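Local atomic coordinates of AbiQ (Lactococcus lactis, PDB entry 4GLK), a protein that cleaves RNA as the toxin of a type III toxin-antitoxin system, an endoribonuclease neutralised by its cognate repeat RNA AntiQ. Residues 3-8 against 101-106; 8-13 against 25-30; 74-79 against 115-120. The protein carries 1 engineered substitution. All coordinates share one frame; numbering follows the deposited sequence.

Contact 1 of 3, residues 3-8 against 101-106; sequences LRFFTV and IPLPLD
Phe6 and Thr7 pair with Pro102 and Ile101 in a short antiparallel beta contact at one edge of the six-stranded antiparallel sheet of this ToxN/AbiQ toxin, where strand 100-102 is the outermost strand and 4-8 its neighbour. Thr7 and Ile101 form the hydrogen-bonded pair: Thr7 N reaches Ile101 O at 2.8 Å, nearly straight (167°), and Ile101 N returns to Thr7 O, also at 2.8 Å. Phe6 and Pro102 follow as a non-hydrogen-bonded pair. Past the proline, Leu103 N still reaches Phe5 O at 3.1 Å, but from well above the carbonyl plane, as the 101-106 chain leaves the sheet. Leu103 sets one methyl on each of two residues, CD2 beside Phe5 CB and CD1 3.8 Å from Thr7 CG2, crossing the Thr7 side chain at about a right angle. Leu105 crosses Phe5 in the same manner and sets CD1 obliquely against ring atom CD2, at 4.1 Å. The Phe5 ring also packs on Met115 and Leu119, which carries this face of the sheet onto helix 110-124. The Phe6 and Pro102 side chains diverge, though Phe6 CD1 still touches Pro102 CA; the Phe6 ring meets Phe47 edge-to-face. Along its other edge, strand 4-8 bonds through the backbones of Arg4 and Phe6 to Gly36 and Tyr34 of strand 33-40. Thr7 OG1, held between backbone N and carbonyl carbon (chi1 65°), lies 3.4 Å from Ile101 CB and shares a water with Pro102 O, at 2.6 Å from OG1.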
loop_
_atom_site.group_PDB
_atom_site.type_symbol
_atom_site.label_atom_id
_atom_site.label_comp_id
_atom_site.label_asym_id
_atom_site.label_seq_id
_atom_site.Cartn_x
_atom_site.Cartn_y
_atom_site.Cartn_z
ATOM N N LEU A 3 -6.751 -7.713 7.262
ATOM C CA LEU A 3 -6.568 -6.725 6.194
ATOM C C LEU A 3 -7.897 -5.945 5.956
ATOM O O LEU A 3 -8.969 -6.549 5.913
ATOM C CB LEU A 3 -6.150 -7.465 4.907
ATOM C CG LEU A 3 -4.736 -7.310 4.353
ATOM C CD1 LEU A 3 -3.724 -6.922 5.398
ATOM C CD2 LEU A 3 -4.301 -8.587 3.616
ATOM N N ARG A 4 -7.812 -4.614 5.814
ATOM C CA ARG A 4 -8.963 -3.740 5.607
ATOM C C ARG A 4 -8.562 -2.600 4.731
ATOM O O ARG A 4 -7.373 -2.331 4.607
ATOM C CB ARG A 4 -9.377 -3.117 6.944
ATOM C CG ARG A 4 -10.344 -3.902 7.742
ATOM C CD ARG A 4 -9.689 -4.363 8.996
ATOM N NE ARG A 4 -9.546 -3.305 9.993
ATOM C CZ ARG A 4 -8.776 -3.423 11.069
ATOM N NH1 ARG A 4 -8.072 -4.530 11.265
ATOM N NH2 ARG A 4 -8.704 -2.447 11.952
ATOM N N PHE A 5 -9.554 -1.817 4.263
ATOM C CA PHE A 5 -9.321 -0.632 3.443
ATOM C C PHE A 5 -9.275 0.607 4.300
ATOM O O PHE A 5 -10.067 0.774 5.231
ATOM C CB PHE A 5 -10.391 -0.473 2.350
ATOM C CG PHE A 5 -10.347 -1.451 1.198
ATOM C CD1 PHE A 5 -9.238 -1.519 0.365
ATOM C CD2 PHE A 5 -11.448 -2.243 0.894
ATOM C CE1 PHE A 5 -9.223 -2.368 -0.743
ATOM C CE2 PHE A 5 -11.418 -3.123 -0.191
ATOM C CZ PHE A 5 -10.305 -3.172 -1.010
ATOM N N PHE A 6 -8.357 1.495 3.969
ATOM C CA PHE A 6 -8.212 2.739 4.707
ATOM C C PHE A 6 -7.851 3.834 3.761
ATOM O O PHE A 6 -7.389 3.581 2.636
ATOM C CB PHE A 6 -7.045 2.639 5.708
ATOM C CG PHE A 6 -7.218 1.655 6.836
ATOM C CD1 PHE A 6 -7.866 2.025 8.010
ATOM C CD2 PHE A 6 -6.702 0.373 6.742
ATOM C CE1 PHE A 6 -8.042 1.104 9.047
ATOM C CE2 PHE A 6 -6.877 -0.542 7.779
ATOM C CZ PHE A 6 -7.527 -0.164 8.935
ATOM N N THR A 7 -7.997 5.066 4.262
ATOM C CA THR A 7 -7.470 6.259 3.652
ATOM C C THR A 7 -6.588 6.844 4.743
ATOM O O THR A 7 -6.632 6.412 5.906
ATOM C CB THR A 7 -8.544 7.227 3.093
ATOM O OG1 THR A 7 -9.340 7.765 4.142
ATOM C CG2 THR A 7 -9.404 6.608 1.968
ATOM N N VAL A 8 -5.737 7.777 4.358
ATOM C CA VAL A 8 -4.840 8.444 5.285
ATOM C C VAL A 8 -5.209 9.926 5.222
ATOM O O VAL A 8 -5.720 10.381 4.184
ATOM C CB VAL A 8 -3.344 8.156 4.949
ATOM C CG1 VAL A 8 -2.411 8.767 5.998
ATOM C CG2 VAL A 8 -3.088 6.650 4.842
ATOM N N ILE A 101 -7.836 6.323 8.426
ATOM C CA ILE A 101 -9.270 6.533 8.299
ATOM C C ILE A 101 -9.919 5.336 7.652
ATOM O O ILE A 101 -9.709 5.118 6.461
ATOM C CB ILE A 101 -9.582 7.863 7.547
ATOM C CG1 ILE A 101 -8.809 9.055 8.169
ATOM C CG2 ILE A 101 -11.096 8.130 7.512
ATOM C CD1 ILE A 101 -8.692 10.272 7.269
ATOM N N PRO A 102 -10.733 4.553 8.390
ATOM C CA PRO A 102 -11.390 3.391 7.763
ATOM C C PRO A 102 -12.211 3.786 6.531
ATOM O O PRO A 102 -12.822 4.854 6.518
ATOM C CB PRO A 102 -12.279 2.842 8.882
ATOM C CG PRO A 102 -11.633 3.300 10.127
ATOM C CD PRO A 102 -11.094 4.660 9.822
ATOM N N LEU A 103 -12.173 2.973 5.477
ATOM C CA LEU A 103 -12.903 3.332 4.273
ATOM C C LEU A 103 -14.244 2.618 4.137
ATOM O O LEU A 103 -14.282 1.408 3.912
ATOM C CB LEU A 103 -12.037 3.199 3.014
ATOM C CG LEU A 103 -12.727 3.442 1.685
ATOM C CD1 LEU A 103 -12.758 4.924 1.338
ATOM C CD2 LEU A 103 -12.052 2.667 0.601
ATOM N N PRO A 104 -15.356 3.369 4.232
ATOM C CA PRO A 104 -16.679 2.744 4.079
ATOM C C PRO A 104 -16.987 2.467 2.611
ATOM O O PRO A 104 -16.697 3.297 1.743
ATOM C CB PRO A 104 -17.641 3.787 4.679
ATOM C CG PRO A 104 -16.756 4.867 5.279
ATOM C CD PRO A 104 -15.487 4.811 4.511
ATOM N N LEU A 105 -17.521 1.270 2.332
ATOM C CA LEU A 105 -17.881 0.897 0.975
ATOM C C LEU A 105 -19.376 0.850 0.856
ATOM O O LEU A 105 -20.058 0.292 1.721
ATOM C CB LEU A 105 -17.310 -0.473 0.547
ATOM C CG LEU A 105 -15.793 -0.632 0.429
ATOM C CD1 LEU A 105 -15.446 -2.059 0.055
ATOM C CD2 LEU A 105 -15.198 0.325 -0.612
ATOM N N ASP A 106 -19.875 1.417 -0.231
ATOM C CA ASP A 106 -21.277 1.380 -0.609
ATOM C C ASP A 106 -21.332 0.319 -1.719
ATOM O O ASP A 106 -20.969 0.599 -2.858
ATOM C CB ASP A 106 -21.731 2.769 -1.099
ATOM C CG ASP A 106 -23.094 2.813 -1.774
ATOM O OD1 ASP A 106 -23.993 2.036 -1.362
ATOM O OD2 ASP A 106 -23.264 3.626 -2.703
HETATM O O HOH W 1 -11.838 6.898 4.271
#

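Contact 2 of 3, residues 8-13 against 25-30; sequences VTDEYI and YQYENN
Asp10 and Tyr27 mark the closest backbone approach, CA to CA 5.8 Å, where the first turn of helix 10-16 faces the irregular 25-30 loop that leads toward strand 33-40. Each direct bond has a side chain at one end at least. Gln26 CG takes the position between backbone N and carbonyl carbon (chi1 75°), and the chain then runs extended toward the start of the helix. Both bonds of its amide nitrogen lie near the amide plane: NE2 gives one hydrogen to Val8 O and the other to Asp10 OD1, each at 2.8 Å. The carboxylate is turned 87° from this amide and is met on the anti side of OD1. Its second oxygen, OD2, accepts from Glu28 N at 3.1 Å, from above the carboxylate plane, and also lies over one face of the Tyr27 ring, toward the rim. Ile13 crosses Gln26 at about a right angle and lays CG1 3.4 Å from OE1. That oxygen accepts from a water held by Val8 N, while another water joins Asp10 O to Gln26 O. Thr9 is the N-cap, its OG1 accepting from Tyr12 N and also bonded to Glu99. Gln26 is buried, but both ends of its amide are satisfied. Two N-H donors from the loop, one on each Asp10 oxygen, probably help to stabilise its negative charge and fix the carboxylate's rotation.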
loop_
_atom_site.group_PDB
_atom_site.type_symbol
_atom_site.label_atom_id
_atom_site.label_comp_id
_atom_site.label_asym_id
_atom_site.label_seq_id
_atom_site.Cartn_x
_atom_site.Cartn_y
_atom_site.Cartn_z
ATOM N N VAL A 8 -5.737 7.777 4.358
ATOM C CA VAL A 8 -4.840 8.444 5.285
ATOM C C VAL A 8 -5.209 9.926 5.222
ATOM O O VAL A 8 -5.720 10.381 4.184
ATOM C CB VAL A 8 -3.344 8.156 4.949
ATOM C CG1 VAL A 8 -2.411 8.767 5.998
ATOM C CG2 VAL A 8 -3.088 6.650 4.842
ATOM N N THR A 9 -5.027 10.677 6.336
ATOM C CA THR A 9 -5.356 12.108 6.318
ATOM C C THR A 9 -4.462 12.825 5.288
ATOM O O THR A 9 -3.269 12.504 5.174
ATOM C CB THR A 9 -5.176 12.762 7.705
ATOM O OG1 THR A 9 -3.814 12.683 8.092
ATOM C CG2 THR A 9 -6.066 12.159 8.783
ATOM N N ASP A 10 -5.045 13.793 4.550
ATOM C CA ASP A 10 -4.361 14.625 3.561
ATOM C C ASP A 10 -3.202 15.348 4.230
ATOM O O ASP A 10 -2.139 15.486 3.626
ATOM C CB ASP A 10 -5.350 15.624 2.914
ATOM C CG ASP A 10 -6.429 15.007 2.004
ATOM O OD1 ASP A 10 -6.161 13.944 1.387
ATOM O OD2 ASP A 10 -7.525 15.614 1.874
ATOM N N GLU A 11 -3.379 15.724 5.523
ATOM C CA GLU A 11 -2.376 16.422 6.334
ATOM C C GLU A 11 -1.135 15.558 6.574
ATOM O O GLU A 11 -0.017 16.005 6.302
ATOM C CB GLU A 11 -2.991 16.933 7.650
ATOM C CG GLU A 11 -4.053 18.017 7.451
ATOM C CD GLU A 11 -5.509 17.591 7.295
ATOM O OE1 GLU A 11 -6.390 18.350 7.762
ATOM O OE2 GLU A 11 -5.777 16.522 6.695
ATOM N N TYR A 12 -1.329 14.304 7.044
ATOM C CA TYR A 12 -0.238 13.362 7.250
ATOM C C TYR A 12 0.485 13.027 5.930
ATOM O O TYR A 12 1.713 12.944 5.920
ATOM C CB TYR A 12 -0.740 12.066 7.881
ATOM C CG TYR A 12 0.403 11.134 8.192
ATOM C CD1 TYR A 12 1.388 11.482 9.110
ATOM C CD2 TYR A 12 0.547 9.931 7.501
ATOM C CE1 TYR A 12 2.454 10.634 9.390
ATOM C CE2 TYR A 12 1.614 9.074 7.766
ATOM C CZ TYR A 12 2.564 9.431 8.711
ATOM O OH TYR A 12 3.617 8.606 8.982
ATOM N N ILE A 13 -0.266 12.803 4.833
ATOM C CA ILE A 13 0.334 12.510 3.517
ATOM C C ILE A 13 1.181 13.692 3.038
ATOM O O ILE A 13 2.329 13.486 2.630
ATOM C CB ILE A 13 -0.752 12.084 2.488
ATOM C CG1 ILE A 13 -1.391 10.732 2.897
ATOM C CG2 ILE A 13 -0.215 12.050 1.039
ATOM C CD1 ILE A 13 -0.469 9.454 2.849
ATOM N N TYR A 25 0.571 10.844 -4.104
ATOM C CA TYR A 25 -0.119 12.104 -4.005
ATOM C C TYR A 25 -1.593 11.839 -3.762
ATOM O O TYR A 25 -2.174 10.914 -4.344
ATOM C CB TYR A 25 0.049 12.972 -5.282
ATOM C CG TYR A 25 -0.717 14.272 -5.173
ATOM C CD1 TYR A 25 -0.204 15.345 -4.454
ATOM C CD2 TYR A 25 -2.024 14.374 -5.648
ATOM C CE1 TYR A 25 -0.949 16.509 -4.259
ATOM C CE2 TYR A 25 -2.780 15.527 -5.450
ATOM C CZ TYR A 25 -2.232 16.596 -4.768
ATOM O OH TYR A 25 -2.949 17.754 -4.615
ATOM N N GLN A 26 -2.184 12.656 -2.888
ATOM C CA GLN A 26 -3.610 12.641 -2.644
ATOM C C GLN A 26 -4.095 14.004 -2.163
ATOM O O GLN A 26 -3.317 14.768 -1.589
ATOM C CB GLN A 26 -4.017 11.545 -1.643
ATOM C CG GLN A 26 -3.666 11.906 -0.207
ATOM C CD GLN A 26 -4.188 10.929 0.783
ATOM O OE1 GLN A 26 -3.841 9.753 0.755
ATOM N NE2 GLN A 26 -4.935 11.433 1.749
ATOM N N TYR A 27 -5.385 14.285 -2.390
ATOM C CA TYR A 27 -6.138 15.425 -1.878
ATOM C C TYR A 27 -7.617 15.232 -2.124
ATOM O O TYR A 27 -7.988 14.851 -3.228
ATOM C CB TYR A 27 -5.668 16.798 -2.386
ATOM C CG TYR A 27 -6.130 17.892 -1.439
ATOM C CD1 TYR A 27 -5.471 18.125 -0.235
ATOM C CD2 TYR A 27 -7.297 18.613 -1.693
ATOM C CE1 TYR A 27 -5.946 19.059 0.682
ATOM C CE2 TYR A 27 -7.759 19.577 -0.799
ATOM C CZ TYR A 27 -7.089 19.786 0.394
ATOM O OH TYR A 27 -7.541 20.729 1.284
ATOM N N GLU A 28 -8.457 15.473 -1.092
ATOM C CA GLU A 28 -9.923 15.357 -1.138
ATOM C C GLU A 28 -10.461 14.179 -1.978
ATOM O O GLU A 28 -10.609 13.089 -1.428
ATOM C CB GLU A 28 -10.558 16.692 -1.525
ATOM C CG GLU A 28 -10.911 17.537 -0.314
ATOM C CD GLU A 28 -11.092 19.027 -0.548
ATOM O OE1 GLU A 28 -11.297 19.445 -1.711
ATOM O OE2 GLU A 28 -10.999 19.786 0.445
ATOM N N ASN A 29 -10.701 14.385 -3.302
ATOM C CA ASN A 29 -11.166 13.347 -4.241
ATOM C C ASN A 29 -10.149 12.886 -5.316
ATOM O O ASN A 29 -10.490 12.212 -6.296
ATOM C CB ASN A 29 -12.584 13.595 -4.754
ATOM C CG ASN A 29 -13.637 13.037 -3.821
ATOM O OD1 ASN A 29 -14.212 11.965 -4.061
ATOM N ND2 ASN A 29 -13.887 13.730 -2.713
ATOM N N ASN A 30 -8.884 13.229 -5.077
ATOM C CA ASN A 30 -7.707 12.774 -5.803
ATOM C C ASN A 30 -7.091 11.921 -4.670
ATOM O O ASN A 30 -5.927 12.103 -4.321
ATOM C CB ASN A 30 -6.769 13.967 -6.189
ATOM C CG ASN A 30 -7.452 15.201 -6.749
ATOM O OD1 ASN A 30 -7.873 15.241 -7.911
ATOM N ND2 ASN A 30 -7.552 16.250 -5.939
HETATM O O HOH W 2 -5.468 7.970 1.613
HETATM O O HOH W 3 -2.320 15.324 0.852
#

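Contact 3 of 3, residues 74-79 against 115-120; sequences LFEIGN and MQKQLI
Glu76 and Lys117 lie side by side and point the same way, joining edge strand 71-76 to helix 110-124, which packs across the antiparallel sheet of the ToxN/AbiQ fold. The short strand and helix axes pass 7.5 Å apart at 106°. Glu76 is extended, CG anti to the backbone N (chi1 -179°), while Lys117 bends only at its last torsion (chi4 -65°), which turns NZ toward OE2. The resulting salt bridge, Lys117 NZ to Glu76 OE2, is 3.1 Å long and meets the oxygen on its anti side, with lysine CD and CE alongside the same oxygen. OE1, the other oxygen, takes Asn79 ND2 from above the carboxylate plane and has a further bond from Asn82, so both carboxylate oxygens have partners. Asn79 also closes the type II turn that begins at Glu76, through its backbone N to Glu76 O. In that turn, Ile77 crosses Ile120 obliquely, the two CD1 methyls meeting at 3.8 Å, and Ile77 CD1 also lies against Ile120 O. Leu74 reaches inward instead: its CD2 comes to 4.4 Å from NE2 of buried Gln118, and the leucine packs further on Leu87 of the adjacent strand 79-94 and Leu50 of strand 45-52 beyond it. One water links the backbones, accepting from Ile77 N at 2.9 Å and donating to Lys117 O at 2.6 Å.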
loop_
_atom_site.group_PDB
_atom_site.type_symbol
_atom_site.label_atom_id
_atom_site.label_comp_id
_atom_site.label_asym_id
_atom_site.label_seq_id
_atom_site.Cartn_x
_atom_site.Cartn_y
_atom_site.Cartn_z
ATOM N N LEU A 74 -3.599 -8.271 -8.190
ATOM C CA LEU A 74 -4.821 -8.738 -7.529
ATOM C C LEU A 74 -5.704 -9.394 -8.557
ATOM O O LEU A 74 -5.755 -8.945 -9.699
ATOM C CB LEU A 74 -5.569 -7.567 -6.870
ATOM C CG LEU A 74 -5.146 -7.038 -5.479
ATOM C CD1 LEU A 74 -3.939 -7.755 -4.872
ATOM C CD2 LEU A 74 -4.977 -5.533 -5.500
ATOM N N PHE A 75 -6.347 -10.488 -8.175
ATOM C CA PHE A 75 -7.230 -11.240 -9.054
ATOM C C PHE A 75 -8.564 -11.463 -8.372
ATOM O O PHE A 75 -8.729 -11.074 -7.215
ATOM C CB PHE A 75 -6.561 -12.560 -9.496
ATOM C CG PHE A 75 -5.268 -12.329 -10.246
ATOM C CD1 PHE A 75 -5.277 -11.999 -11.598
ATOM C CD2 PHE A 75 -4.042 -12.384 -9.586
ATOM C CE1 PHE A 75 -4.082 -11.724 -12.274
ATOM C CE2 PHE A 75 -2.845 -12.158 -10.275
ATOM C CZ PHE A 75 -2.876 -11.830 -11.614
ATOM N N GLU A 76 -9.513 -12.056 -9.092
ATOM C CA GLU A 76 -10.835 -12.320 -8.556
ATOM C C GLU A 76 -10.925 -13.772 -8.129
ATOM O O GLU A 76 -10.633 -14.635 -8.930
ATOM C CB GLU A 76 -11.895 -11.993 -9.622
ATOM C CG GLU A 76 -13.319 -12.201 -9.190
ATOM C CD GLU A 76 -14.359 -11.740 -10.183
ATOM O OE1 GLU A 76 -14.014 -11.366 -11.324
ATOM O OE2 GLU A 76 -15.549 -11.773 -9.822
ATOM N N ILE A 77 -11.320 -14.058 -6.888
ATOM C CA ILE A 77 -11.476 -15.465 -6.471
ATOM C C ILE A 77 -12.710 -16.057 -7.162
ATOM O O ILE A 77 -13.763 -15.443 -7.169
ATOM C CB ILE A 77 -11.531 -15.592 -4.938
ATOM C CG1 ILE A 77 -10.099 -15.622 -4.384
ATOM C CG2 ILE A 77 -12.332 -16.830 -4.477
ATOM C CD1 ILE A 77 -10.004 -15.167 -3.036
ATOM N N GLY A 78 -12.558 -17.232 -7.758
ATOM C CA GLY A 78 -13.624 -17.844 -8.540
ATOM C C GLY A 78 -13.686 -17.335 -9.966
ATOM O O GLY A 78 -14.625 -17.611 -10.691
ATOM N N ASN A 79 -12.669 -16.555 -10.368
ATOM C CA ASN A 79 -12.485 -15.992 -11.699
ATOM C C ASN A 79 -11.055 -15.470 -11.720
ATOM O O ASN A 79 -10.813 -14.316 -12.037
ATOM C CB ASN A 79 -13.495 -14.852 -11.938
ATOM C CG ASN A 79 -13.530 -14.274 -13.344
ATOM O OD1 ASN A 79 -12.996 -14.827 -14.290
ATOM N ND2 ASN A 79 -14.141 -13.118 -13.485
ATOM N N MET A 115 -13.955 -3.420 -5.206
ATOM C CA MET A 115 -13.046 -3.275 -4.062
ATOM C C MET A 115 -13.255 -4.437 -3.097
ATOM O O MET A 115 -12.281 -5.037 -2.658
ATOM C CB MET A 115 -13.244 -1.950 -3.347
ATOM C CG MET A 115 -12.831 -0.773 -4.178
ATOM S SD MET A 115 -12.438 0.628 -3.134
ATOM C CE MET A 115 -10.666 0.342 -2.913
ATOM N N GLN A 116 -14.521 -4.808 -2.841
ATOM C CA GLN A 116 -14.894 -5.922 -1.972
ATOM C C GLN A 116 -14.164 -7.190 -2.455
ATOM O O GLN A 116 -13.484 -7.847 -1.661
ATOM C CB GLN A 116 -16.425 -6.089 -1.992
ATOM C CG GLN A 116 -16.992 -7.173 -1.062
ATOM C CD GLN A 116 -18.470 -7.474 -1.279
ATOM O OE1 GLN A 116 -19.181 -7.859 -0.347
ATOM N NE2 GLN A 116 -18.967 -7.355 -2.509
ATOM N N LYS A 117 -14.233 -7.454 -3.785
ATOM C CA LYS A 117 -13.606 -8.585 -4.474
ATOM C C LYS A 117 -12.089 -8.551 -4.319
ATOM O O LYS A 117 -11.489 -9.595 -4.079
ATOM C CB LYS A 117 -14.012 -8.613 -5.960
ATOM C CG LYS A 117 -15.480 -8.961 -6.160
ATOM C CD LYS A 117 -15.900 -8.859 -7.612
ATOM C CE LYS A 117 -17.294 -9.409 -7.821
ATOM N NZ LYS A 117 -17.373 -10.875 -7.544
ATOM N N GLN A 118 -11.475 -7.353 -4.428
ATOM C CA GLN A 118 -10.029 -7.176 -4.228
ATOM C C GLN A 118 -9.608 -7.572 -2.802
ATOM O O GLN A 118 -8.564 -8.198 -2.636
ATOM C CB GLN A 118 -9.613 -5.725 -4.466
ATOM C CG GLN A 118 -9.688 -5.280 -5.920
ATOM C CD GLN A 118 -9.362 -3.815 -6.041
ATOM O OE1 GLN A 118 -9.833 -2.972 -5.261
ATOM N NE2 GLN A 118 -8.574 -3.476 -7.040
ATOM N N LEU A 119 -10.389 -7.158 -1.786
ATOM C CA LEU A 119 -10.149 -7.475 -0.371
ATOM C C LEU A 119 -10.311 -8.957 -0.102
ATOM O O LEU A 119 -9.466 -9.517 0.593
ATOM C CB LEU A 119 -11.099 -6.692 0.542
ATOM C CG LEU A 119 -10.715 -6.599 2.013
ATOM C CD1 LEU A 119 -9.297 -6.043 2.196
ATOM C CD2 LEU A 119 -11.693 -5.712 2.723
ATOM N N ILE A 120 -11.379 -9.611 -0.632
ATOM C CA ILE A 120 -11.496 -11.068 -0.423
ATOM C C ILE A 120 -10.248 -11.800 -0.979
ATOM O O ILE A 120 -9.733 -12.704 -0.320
ATOM C CB ILE A 120 -12.868 -11.758 -0.753
ATOM C CG1 ILE A 120 -12.830 -12.667 -1.985
ATOM C CG2 ILE A 120 -14.086 -10.824 -0.734
ATOM C CD1 ILE A 120 -13.343 -14.040 -1.696
HETATM O O HOH W 4 -11.957 -11.851 -5.189
#

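Overall arrangement
In each contact a buried part is bordered by exposed residues: Phe5 and Phe6 in contact 1, Gln26 and Ile13 in contact 2, Leu74 and Gln118 in contact 3. Contacts 1 and 3 lie near opposite edges of one sheet, and helix 110-124 joins them: Phe5 CZ comes to 3.2 Å from Met115 O, and Leu105 packs on the sulphur of Met115. Contact 1 is bonded backbone to backbone, whereas contact 3 sets helix against edge strand through a salt bridge and isoleucine pair toward the surface. Contact 2 shares Val8 with contact 1 and touches it where Thr9 CG2 meets Ile101 CD1; it relies on side-chain polar bonds. Contacts 2 and 3 do not touch.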